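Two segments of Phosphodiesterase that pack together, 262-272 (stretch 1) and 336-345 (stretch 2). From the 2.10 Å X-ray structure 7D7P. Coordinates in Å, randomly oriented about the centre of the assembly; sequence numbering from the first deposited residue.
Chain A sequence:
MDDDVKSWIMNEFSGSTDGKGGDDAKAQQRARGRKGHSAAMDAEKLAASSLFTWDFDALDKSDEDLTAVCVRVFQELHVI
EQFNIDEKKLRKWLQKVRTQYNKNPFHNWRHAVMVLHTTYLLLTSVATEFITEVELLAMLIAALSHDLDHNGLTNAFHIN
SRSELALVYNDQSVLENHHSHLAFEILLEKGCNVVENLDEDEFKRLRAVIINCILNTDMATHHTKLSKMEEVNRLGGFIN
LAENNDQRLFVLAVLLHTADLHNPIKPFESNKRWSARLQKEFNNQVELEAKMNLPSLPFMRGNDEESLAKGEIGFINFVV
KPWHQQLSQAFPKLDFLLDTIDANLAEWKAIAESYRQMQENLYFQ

Stretch 1 262-272: HNPIKPFESNK
Stretch 2 (336-345) FLLDTIDANL

The contact turns on one amide. Asn-344, on a helix, points its CA-to-CB bond toward a turn whose first residues, His-262 to Pro-264, have helical phi/psi without the regular bonds, and gives both hydrogens of its ND2 to backbone carbonyls: ND2 of Asn-344 lies 2.8 Å from O of Pro-264, with an N-H...O angle of 140°, and 2.9 Å from O of Lys-266, at a straighter 169°. Two carbonyls two residues apart can converge on one nitrogen because the chain bends between them. Pro-264 (phi/psi -76/-7) is still near helical values, Ile-265 (-106/16) drifts from them, and Lys-266 (-112/166) and Pro-267 (-56/154) are extended. Within the turn, Ile-265 N bonds to His-262 O at 3.3 Å, and a weak bond joins Lys-266 N to Asn-263 O at 3.5 Å. The Asn-344 rotamer is m, with chi2 at -30°.

The other end of the amide faces the start of the next helix. Pro-267 is its N-cap residue, and Pro-267 O accepts from Asn-271 N at 2.8 Å. Asn-344 OD1 comes within 3.3 Å of Phe-268 CA and 3.4 Å of Phe-268 CB, near the plane of the ring at its edge. Phe-268 N, 3.5 Å from Asn-344 OD1, is too poorly angled for a direct hydrogen bond; a water joins them instead, donating to Asn-344 OD1 at 3.0 Å and accepting a weak bond from Phe-268 N at 3.1 Å. Phe-268 is t, chi2 75°. Asn-271, also t, with its CA-to-CB bond toward the other stretch, brings its OD1 to 3.4 Å from Asn-344 CB.

The register follows: Pro-264 CA is 5.5 Å from Ile-341 CA, and Phe-268 CA is 5.7 Å from Asn-344 CA, so both stretches advance in the same sense. Leu-337, Thr-340, Ile-341 and Asn-344 make the contacts from the second stretch, the i, i+3, i+4, i+7 pattern of one helical face. Regular bonds such as Ile-341 N to Leu-337 O (2.8 Å) and Asn-344 N to Thr-340 O (3.1 Å) hold that face.

One turn before the asparagine, Thr-340 (m) lays its CG2 against the backbone, 3.6 Å from Ile-265 C and 3.7 Å from Lys-266 O. Beyond it, Ile-265 (p, t) forms the apolar flank, its CB 4.0 Å from Leu-337 CD2 and its CG2 3.9 Å from Ile-341 CG1. Leu-337 and Ile-341 are both m, t. Pro-264 CB adds a looser approach of 4.4 Å to Ile-341 CG1. In all, 389 Å² is buried.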

ATOM      1  N   HIS A 262       1.016  18.682  -4.511  1.00 21.26           N
ATOM      2  CA  HIS A 262       0.076  18.710  -5.626  1.00 23.43           C
ATOM      3  C   HIS A 262       0.385  17.683  -6.710  1.00 26.72           C
ATOM      4  O   HIS A 262      -0.485  17.426  -7.550  1.00 23.10           O
ATOM      5  CB  HIS A 262       0.034  20.112  -6.248  1.00 25.76           C
ATOM      6  CG  HIS A 262       1.368  20.620  -6.704  1.00 26.78           C
ATOM      7  ND1 HIS A 262       2.027  20.106  -7.800  1.00 20.51           N
ATOM      8  CD2 HIS A 262       2.162  21.600  -6.212  1.00 14.46           C
ATOM      9  CE1 HIS A 262       3.173  20.747  -7.962  1.00 25.22           C
ATOM     10  NE2 HIS A 262       3.279  21.657  -7.011  1.00 18.56           N
ATOM     11  N   ASN A 263       1.579  17.090  -6.709  1.00 23.92           N
ATOM     12  CA  ASN A 263       1.958  16.172  -7.784  1.00 31.47           C
ATOM     13  C   ASN A 263       0.995  14.999  -7.949  1.00 26.96           C
ATOM     14  O   ASN A 263       0.531  14.773  -9.082  1.00 21.61           O
ATOM     15  CB  ASN A 263       3.393  15.678  -7.560  1.00 30.18           C
ATOM     16  CG  ASN A 263       4.430  16.681  -8.014  1.00 34.87           C
ATOM     17  OD1 ASN A 263       4.124  17.851  -8.233  1.00 31.58           O
ATOM     18  ND2 ASN A 263       5.670  16.225  -8.153  1.00 37.30           N
ATOM     19  N   PRO A 264       0.652  14.225  -6.913  1.00 25.18           N
ATOM     20  CA  PRO A 264      -0.192  13.041  -7.137  1.00 27.43           C
ATOM     21  C   PRO A 264      -1.665  13.340  -7.366  1.00 18.61           C
ATOM     22  O   PRO A 264      -2.415  12.410  -7.693  1.00 24.31           O
ATOM     23  CB  PRO A 264      -0.002  12.220  -5.846  1.00 32.35           C
ATOM     24  CG  PRO A 264       1.121  12.883  -5.101  1.00 31.10           C
ATOM     25  CD  PRO A 264       1.066  14.313  -5.502  1.00 18.36           C
ATOM     26  N   ILE A 265      -2.116  14.580  -7.205  1.00 23.54           N
ATOM     27  CA  ILE A 265      -3.523  14.910  -7.393  1.00 22.48           C
ATOM     28  C   ILE A 265      -3.749  15.660  -8.707  1.00 23.34           C
ATOM     29  O   ILE A 265      -4.799  16.266  -8.902  1.00 26.19           O
ATOM     30  CB  ILE A 265      -4.086  15.691  -6.195  1.00 28.71           C
ATOM     31  CG1 ILE A 265      -3.323  17.000  -5.984  1.00 23.80           C
ATOM     32  CG2 ILE A 265      -4.045  14.836  -4.936  1.00 21.09           C
ATOM     33  CD1 ILE A 265      -3.846  17.820  -4.821  1.00 24.57           C
ATOM     34  N   LYS A 266      -2.782  15.615  -9.610  1.00 23.40           N
ATOM     35  CA  LYS A 266      -2.862  16.206 -10.934  1.00 24.25           C
ATOM     36  C   LYS A 266      -2.898  15.115 -12.001  1.00 19.05           C
ATOM     37  O   LYS A 266      -2.617  13.944 -11.718  1.00 23.67           O
ATOM     38  CB  LYS A 266      -1.665  17.137 -11.163  1.00 22.55           C
ATOM     39  CG  LYS A 266      -1.707  18.417 -10.342  1.00 25.66           C
ATOM     40  CD  LYS A 266      -2.825  19.332 -10.804  1.00 21.86           C
ATOM     41  CE  LYS A 266      -2.851  20.628 -10.006  1.00 25.90           C
ATOM     42  NZ  LYS A 266      -3.861  21.582 -10.554  1.00 19.80           N
ATOM     43  N   PRO A 267      -3.262  15.455 -13.241  1.00 28.34           N
ATOM     44  CA  PRO A 267      -3.185  14.467 -14.326  1.00 30.17           C
ATOM     45  C   PRO A 267      -1.779  13.890 -14.441  1.00 28.11           C
ATOM     46  O   PRO A 267      -0.793  14.532 -14.072  1.00 21.71           O
ATOM     47  CB  PRO A 267      -3.570  15.275 -15.569  1.00 25.40           C
ATOM     48  CG  PRO A 267      -4.450  16.354 -15.041  1.00 30.62           C
ATOM     49  CD  PRO A 267      -3.907  16.706 -13.683  1.00 20.63           C
ATOM     50  N   PHE A 268      -1.695  12.661 -14.965  1.00 22.20           N
ATOM     51  CA  PHE A 268      -0.441  11.914 -14.880  1.00 24.64           C
ATOM     52  C   PHE A 268       0.694  12.622 -15.608  1.00 19.09           C
ATOM     53  O   PHE A 268       1.845  12.581 -15.157  1.00 24.60           O
ATOM     54  CB  PHE A 268      -0.604  10.498 -15.428  1.00 20.33           C
ATOM     55  CG  PHE A 268       0.660   9.688 -15.348  1.00 20.05           C
ATOM     56  CD1 PHE A 268       1.091   9.175 -14.135  1.00 21.44           C
ATOM     57  CD2 PHE A 268       1.435   9.468 -16.476  1.00 23.99           C
ATOM     58  CE1 PHE A 268       2.263   8.441 -14.049  1.00 27.21           C
ATOM     59  CE2 PHE A 268       2.609   8.732 -16.397  1.00 25.27           C
ATOM     60  CZ  PHE A 268       3.021   8.220 -15.183  1.00 24.61           C
ATOM     61  N   GLU A 269       0.399  13.263 -16.741  1.00 26.68           N
ATOM     62  CA  GLU A 269       1.439  14.016 -17.433  1.00 24.97           C
ATOM     63  C   GLU A 269       1.998  15.117 -16.541  1.00 24.78           C
ATOM     64  O   GLU A 269       3.202  15.393 -16.560  1.00 28.21           O
ATOM     65  CB  GLU A 269       0.901  14.603 -18.738  1.00 31.01           C
ATOM     66  CG  GLU A 269       1.989  15.192 -19.627  1.00 42.51           C
ATOM     67  CD  GLU A 269       1.461  15.676 -20.962  1.00 55.17           C
ATOM     68  OE1 GLU A 269       0.913  16.798 -21.015  1.00 60.57           O
ATOM     69  OE2 GLU A 269       1.596  14.935 -21.959  1.00 68.47           O
ATOM     70  N   SER A 270       1.135  15.752 -15.742  1.00 19.25           N
ATOM     71  CA  SER A 270       1.611  16.726 -14.765  1.00 22.59           C
ATOM     72  C   SER A 270       2.362  16.039 -13.630  1.00 23.21           C
ATOM     73  O   SER A 270       3.398  16.538 -13.172  1.00 22.31           O
ATOM     74  CB  SER A 270       0.432  17.542 -14.227  1.00 22.19           C
ATOM     75  OG  SER A 270       0.798  18.279 -13.073  1.00 30.28           O
ATOM     76  N   ASN A 271       1.856  14.888 -13.172  1.00 23.34           N
ATOM     77  CA  ASN A 271       2.534  14.129 -12.126  1.00 25.20           C
ATOM     78  C   ASN A 271       3.954  13.759 -12.544  1.00 27.20           C
ATOM     79  O   ASN A 271       4.897  13.894 -11.753  1.00 20.32           O
ATOM     80  CB  ASN A 271       1.724  12.872 -11.793  1.00 25.66           C
ATOM     81  CG  ASN A 271       2.169  12.197 -10.497  1.00 31.12           C
ATOM     82  OD1 ASN A 271       1.583  11.194 -10.078  1.00 29.28           O
ATOM     83  ND2 ASN A 271       3.199  12.737  -9.861  1.00 24.36           N
ATOM     84  N   LYS A 272       4.129  13.309 -13.788  1.00 18.31           N
ATOM     85  CA  LYS A 272       5.427  12.804 -14.221  1.00 23.60           C
ATOM     86  C   LYS A 272       6.435  13.929 -14.433  1.00 24.83           C
ATOM     87  O   LYS A 272       7.608  13.790 -14.068  1.00 24.93           O
ATOM     88  CB  LYS A 272       5.267  11.984 -15.502  1.00 24.82           C
ATOM     89  CG  LYS A 272       6.516  11.215 -15.896  1.00 35.21           C
ATOM     90  CD  LYS A 272       6.360  10.571 -17.263  1.00 39.58           C
ATOM     91  CE  LYS A 272       7.449   9.544 -17.505  1.00 39.38           C
ATOM     92  NZ  LYS A 272       8.795  10.086 -17.165  1.00 54.83           N
ATOM     93  N   PHE A 336     -12.907  12.764  -4.409  1.00 22.54           N
ATOM     94  CA  PHE A 336     -12.572  12.519  -5.807  1.00 25.23           C
ATOM     95  C   PHE A 336     -11.069  12.544  -6.044  1.00 27.44           C
ATOM     96  O   PHE A 336     -10.599  11.959  -7.027  1.00 26.82           O
ATOM     97  CB  PHE A 336     -13.264  13.543  -6.714  1.00 30.73           C
ATOM     98  CG  PHE A 336     -12.770  14.955  -6.532  1.00 26.38           C
ATOM     99  CD1 PHE A 336     -13.334  15.781  -5.572  1.00 23.69           C
ATOM    100  CD2 PHE A 336     -11.751  15.458  -7.327  1.00 21.97           C
ATOM    101  CE1 PHE A 336     -12.887  17.078  -5.403  1.00 27.42           C
ATOM    102  CE2 PHE A 336     -11.298  16.754  -7.163  1.00 30.55           C
ATOM    103  CZ  PHE A 336     -11.868  17.566  -6.199  1.00 28.72           C
ATOM    104  N   LEU A 337     -10.308  13.207  -5.168  1.00 19.37           N
ATOM    105  CA  LEU A 337      -8.854  13.205  -5.284  1.00 28.70           C
ATOM    106  C   LEU A 337      -8.275  11.811  -5.086  1.00 25.94           C
ATOM    107  O   LEU A 337      -7.213  11.500  -5.637  1.00 24.38           O
ATOM    108  CB  LEU A 337      -8.245  14.179  -4.274  1.00 24.01           C
ATOM    109  CG  LEU A 337      -8.670  15.639  -4.438  1.00 26.51           C
ATOM    110  CD1 LEU A 337      -8.338  16.452  -3.195  1.00 28.11           C
ATOM    111  CD2 LEU A 337      -8.018  16.242  -5.674  1.00 23.01           C
ATOM    112  N   LEU A 338      -8.948  10.963  -4.302  1.00 24.32           N
ATOM    113  CA  LEU A 338      -8.476   9.595  -4.117  1.00 27.62           C
ATOM    114  C   LEU A 338      -8.519   8.810  -5.422  1.00 29.61           C
ATOM    115  O   LEU A 338      -7.672   7.937  -5.648  1.00 25.26           O
ATOM    116  CB  LEU A 338      -9.307   8.892  -3.042  1.00 27.55           C
ATOM    117  CG  LEU A 338      -9.015   9.300  -1.596  1.00 24.95           C
ATOM    118  CD1 LEU A 338     -10.031   8.690  -0.645  1.00 25.26           C
ATOM    119  CD2 LEU A 338      -7.604   8.893  -1.204  1.00 28.98           C
ATOM    120  N   ASP A 339      -9.492   9.104  -6.289  1.00 23.29           N
ATOM    121  CA  ASP A 339      -9.536   8.466  -7.600  1.00 29.17           C
ATOM    122  C   ASP A 339      -8.419   8.969  -8.506  1.00 30.94           C
ATOM    123  O   ASP A 339      -7.902   8.205  -9.329  1.00 25.93           O
ATOM    124  CB  ASP A 339     -10.897   8.699  -8.257  1.00 30.08           C
ATOM    125  CG  ASP A 339     -12.040   8.089  -7.464  1.00 37.99           C
ATOM    126  OD1 ASP A 339     -11.824   7.043  -6.815  1.00 44.83           O
ATOM    127  OD2 ASP A 339     -13.153   8.654  -7.490  1.00 43.66           O
ATOM    128  N   THR A 340      -8.041  10.244  -8.379  1.00 23.39           N
ATOM    129  CA  THR A 340      -6.889  10.745  -9.122  1.00 24.73           C
ATOM    130  C   THR A 340      -5.598  10.112  -8.619  1.00 22.68           C
ATOM    131  O   THR A 340      -4.741   9.713  -9.415  1.00 23.13           O
ATOM    132  CB  THR A 340      -6.812  12.269  -9.018  1.00 27.67           C
ATOM    133  OG1 THR A 340      -8.009  12.850  -9.552  1.00 31.36           O
ATOM    134  CG2 THR A 340      -5.613  12.796  -9.788  1.00 25.16           C
ATOM    135  N   ILE A 341      -5.448  10.007  -7.298  1.00 25.52           N
ATOM    136  CA  ILE A 341      -4.260   9.382  -6.722  1.00 23.55           C
ATOM    137  C   ILE A 341      -4.140   7.934  -7.183  1.00 24.49           C
ATOM    138  O   ILE A 341      -3.048   7.466  -7.528  1.00 24.34           O
ATOM    139  CB  ILE A 341      -4.300   9.497  -5.186  1.00 25.66           C
ATOM    140  CG1 ILE A 341      -4.037  10.942  -4.751  1.00 19.22           C
ATOM    141  CG2 ILE A 341      -3.299   8.550  -4.542  1.00 21.76           C
ATOM    142  CD1 ILE A 341      -4.494  11.249  -3.344  1.00 20.13           C
ATOM    143  N   ASP A 342      -5.260   7.207  -7.217  1.00 27.38           N
ATOM    144  CA  ASP A 342      -5.219   5.804  -7.620  1.00 27.30           C
ATOM    145  C   ASP A 342      -4.864   5.652  -9.095  1.00 24.37           C
ATOM    146  O   ASP A 342      -4.088   4.761  -9.462  1.00 25.70           O
ATOM    147  CB  ASP A 342      -6.558   5.132  -7.316  1.00 29.08           C
ATOM    148  CG  ASP A 342      -6.742   4.845  -5.838  1.00 41.64           C
ATOM    149  OD1 ASP A 342      -5.750   4.948  -5.085  1.00 40.51           O
ATOM    150  OD2 ASP A 342      -7.878   4.523  -5.427  1.00 41.82           O
ATOM    151  N   ALA A 343      -5.421   6.508  -9.956  1.00 23.61           N
ATOM    152  CA  ALA A 343      -5.090   6.443 -11.377  1.00 28.09           C
ATOM    153  C   ALA A 343      -3.602   6.677 -11.610  1.00 30.25           C
ATOM    154  O   ALA A 343      -2.972   5.970 -12.406  1.00 32.29           O
ATOM    155  CB  ALA A 343      -5.924   7.457 -12.161  1.00 20.89           C
ATOM    156  N   ASN A 344      -3.020   7.662 -10.920  1.00 26.22           N
ATOM    157  CA  ASN A 344      -1.581   7.891 -11.032  1.00 25.28           C
ATOM    158  C   ASN A 344      -0.792   6.729 -10.440  1.00 27.64           C
ATOM    159  O   ASN A 344       0.228   6.314 -11.002  1.00 23.29           O
ATOM    160  CB  ASN A 344      -1.199   9.201 -10.343  1.00 33.38           C
ATOM    161  CG  ASN A 344      -1.716  10.422 -11.082  1.00 32.45           C
ATOM    162  OD1 ASN A 344      -1.863  10.408 -12.304  1.00 30.69           O
ATOM    163  ND2 ASN A 344      -1.982  11.494 -10.341  1.00 26.43           N
ATOM    164  N   LEU A 345      -1.244   6.196  -9.301  1.00 22.37           N
ATOM    165  CA  LEU A 345      -0.570   5.048  -8.704  1.00 22.68           C
ATOM    166  C   LEU A 345      -0.578   3.850  -9.646  1.00 28.38           C
ATOM    167  O   LEU A 345       0.434   3.153  -9.787  1.00 32.56           O
ATOM    168  CB  LEU A 345      -1.231   4.689  -7.373  1.00 25.12           C
ATOM    169  CG  LEU A 345      -0.647   3.488  -6.628  1.00 29.69           C
ATOM    170  CD1 LEU A 345       0.829   3.707  -6.321  1.00 27.94           C
ATOM    171  CD2 LEU A 345      -1.432   3.221  -5.353  1.00 34.91           C
TER
HETATM  172  O   HOH W   1      -4.169  10.886 -14.228  1.00 42.69           O